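Local coordinates for protein enoyl-CoA hydratase/isomerase (Mycobacterium abscessus, PDB 3QXZ) that probably hydrates or isomerises the carbon-carbon double bond of enoyl-CoA thioesters, at residues A41-L46 with I55-A60. Residues are numbered along the deposited sequence; the frame is centred on the assembly and turned at random.
With K (potassium ion), chain D; EDO (1,2-ethanediol), chain I.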
# COMPACT_ATOMS: atom_id res chain seq x y z
N ALA A 41 23.02 7.39 -16.82
CA ALA A 41 24.48 7.29 -16.72
C ALA A 41 24.99 7.87 -15.41
O ALA A 41 25.89 7.30 -14.80
CB ALA A 41 25.15 8.00 -17.90
N ALA A 42 24.40 8.99 -14.98
CA ALA A 42 24.79 9.62 -13.72
C ALA A 42 24.41 8.74 -12.53
O ALA A 42 25.21 8.57 -11.61
CB ALA A 42 24.17 11.00 -13.57
N TYR A 43 23.20 8.18 -12.53
CA TYR A 43 22.81 7.24 -11.47
C TYR A 43 23.84 6.11 -11.34
O TYR A 43 24.25 5.76 -10.24
CB TYR A 43 21.44 6.65 -11.74
CG TYR A 43 20.27 7.49 -11.30
CD1 TYR A 43 20.39 8.40 -10.25
CD2 TYR A 43 19.04 7.35 -11.92
CE1 TYR A 43 19.29 9.14 -9.82
CE2 TYR A 43 17.94 8.11 -11.51
CZ TYR A 43 18.08 9.01 -10.47
OH TYR A 43 17.00 9.74 -10.03
N GLN A 44 24.25 5.52 -12.46
CA GLN A 44 25.17 4.39 -12.40
C GLN A 44 26.54 4.80 -11.85
O GLN A 44 27.10 4.14 -10.96
CB GLN A 44 25.33 3.72 -13.77
CG GLN A 44 26.19 2.45 -13.69
CD GLN A 44 25.53 1.38 -12.83
OE1 GLN A 44 24.50 0.82 -13.20
NE2 GLN A 44 26.12 1.10 -11.66
N ARG A 45 27.08 5.91 -12.35
CA ARG A 45 28.40 6.38 -11.92
C ARG A 45 28.38 6.76 -10.44
O ARG A 45 29.29 6.41 -9.69
CB ARG A 45 28.85 7.55 -12.80
CG ARG A 45 30.13 8.21 -12.33
CD ARG A 45 30.61 9.28 -13.31
NE ARG A 45 29.52 10.14 -13.76
CZ ARG A 45 28.98 11.12 -13.05
NH1 ARG A 45 29.42 11.39 -11.82
NH2 ARG A 45 27.98 11.83 -13.57
N LEU A 46 27.33 7.48 -10.02
CA LEU A 46 27.24 7.93 -8.64
C LEU A 46 27.01 6.75 -7.70
O LEU A 46 27.53 6.74 -6.58
CB LEU A 46 26.13 9.00 -8.48
CG LEU A 46 26.40 10.32 -9.22
CD1 LEU A 46 25.16 11.18 -9.19
CD2 LEU A 46 27.60 11.05 -8.63
N ILE A 55 22.05 10.47 -3.19
CA ILE A 55 21.80 11.27 -4.38
C ILE A 55 20.51 12.04 -4.18
O ILE A 55 19.48 11.46 -3.81
CB ILE A 55 21.69 10.38 -5.63
CG1 ILE A 55 22.99 9.60 -5.86
CG2 ILE A 55 21.30 11.21 -6.86
CD1 ILE A 55 22.83 8.32 -6.71
N VAL A 56 20.55 13.35 -4.42
CA VAL A 56 19.34 14.19 -4.42
C VAL A 56 19.07 14.65 -5.84
O VAL A 56 19.96 15.20 -6.48
CB VAL A 56 19.51 15.41 -3.47
CG1 VAL A 56 18.28 16.34 -3.53
CG2 VAL A 56 19.74 14.93 -2.03
N LEU A 57 17.86 14.38 -6.33
CA LEU A 57 17.40 14.82 -7.64
C LEU A 57 16.45 16.01 -7.51
O LEU A 57 15.48 15.95 -6.73
CB LEU A 57 16.71 13.66 -8.37
CG LEU A 57 16.21 13.96 -9.78
CD1 LEU A 57 17.33 14.33 -10.76
CD2 LEU A 57 15.43 12.74 -10.28
N THR A 58 16.72 17.08 -8.25
CA THR A 58 15.92 18.30 -8.14
C THR A 58 15.86 19.02 -9.49
O THR A 58 16.54 18.60 -10.43
CB THR A 58 16.46 19.20 -7.00
OG1 THR A 58 15.43 20.07 -6.54
CG2 THR A 58 17.71 19.97 -7.41
N GLY A 59 15.01 20.04 -9.59
CA GLY A 59 14.91 20.83 -10.83
C GLY A 59 15.28 22.29 -10.65
O GLY A 59 15.15 22.85 -9.56
N ALA A 60 15.72 22.92 -11.74
CA ALA A 60 15.95 24.36 -11.72
C ALA A 60 14.61 25.06 -11.48
O ALA A 60 13.66 24.83 -12.21
CB ALA A 60 16.55 24.82 -13.04
K K D . 27.62 5.43 -4.06
C1 EDO I . 22.33 -0.57 -10.77
O1 EDO I . 22.86 -1.07 -12.01
C2 EDO I . 23.28 -0.92 -9.63
O2 EDO I . 24.39 -0.01 -9.62
O HOH W 1 28.58 3.38 -2.55
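I55 meets helix 33-48 with two of its branches, one against L46 and the other against Y43. From its CB, on the helix-facing side of strand 54-59, CG1 sets off anti to the carbonyl carbon (chi1 -60°) and passes 4.1 Å from CB of L46. The chain then extends to CD1, which reaches the same L46 CB at 3.8 Å. The second branch, CG2, lies at the edge of the Y43 ring, near its plane, with CE1 4.1 Å away. A beta-branched isoleucine suits this place: it is at home in a strand and offers methyls to two residues one helical turn apart. Y43 does not aim its CB at the strand, but a tyrosine is long enough for its OH to come within 3.4 Å of CD2 of L57, an apolar methyl on the helix-facing side. L46, a leucine, can give its CB to I55 while its side chain also touches I13 of strand 8-14 and A18 of strand 17-23.

The axes of 41-46 and 55-59 run nearly antiparallel, at 162°, because helix 33-48 links the parallel neighbours 17-23 and 54-59 in a beta-alpha-beta unit and must run back against them. Near the helix end, the backbone O of L46 binds a potassium ion at 2.8 Å, together with backbone O of D47, D49 and V52, OG1 of T99 and a water. Q44 holds a 1,2-ethanediol through OE1 and NE2.

No hydrogen bond joins the two segments, so apolar contacts carry this modest, buried interface, and even the Y43 hydroxyl meets L57 by van der Waals contact.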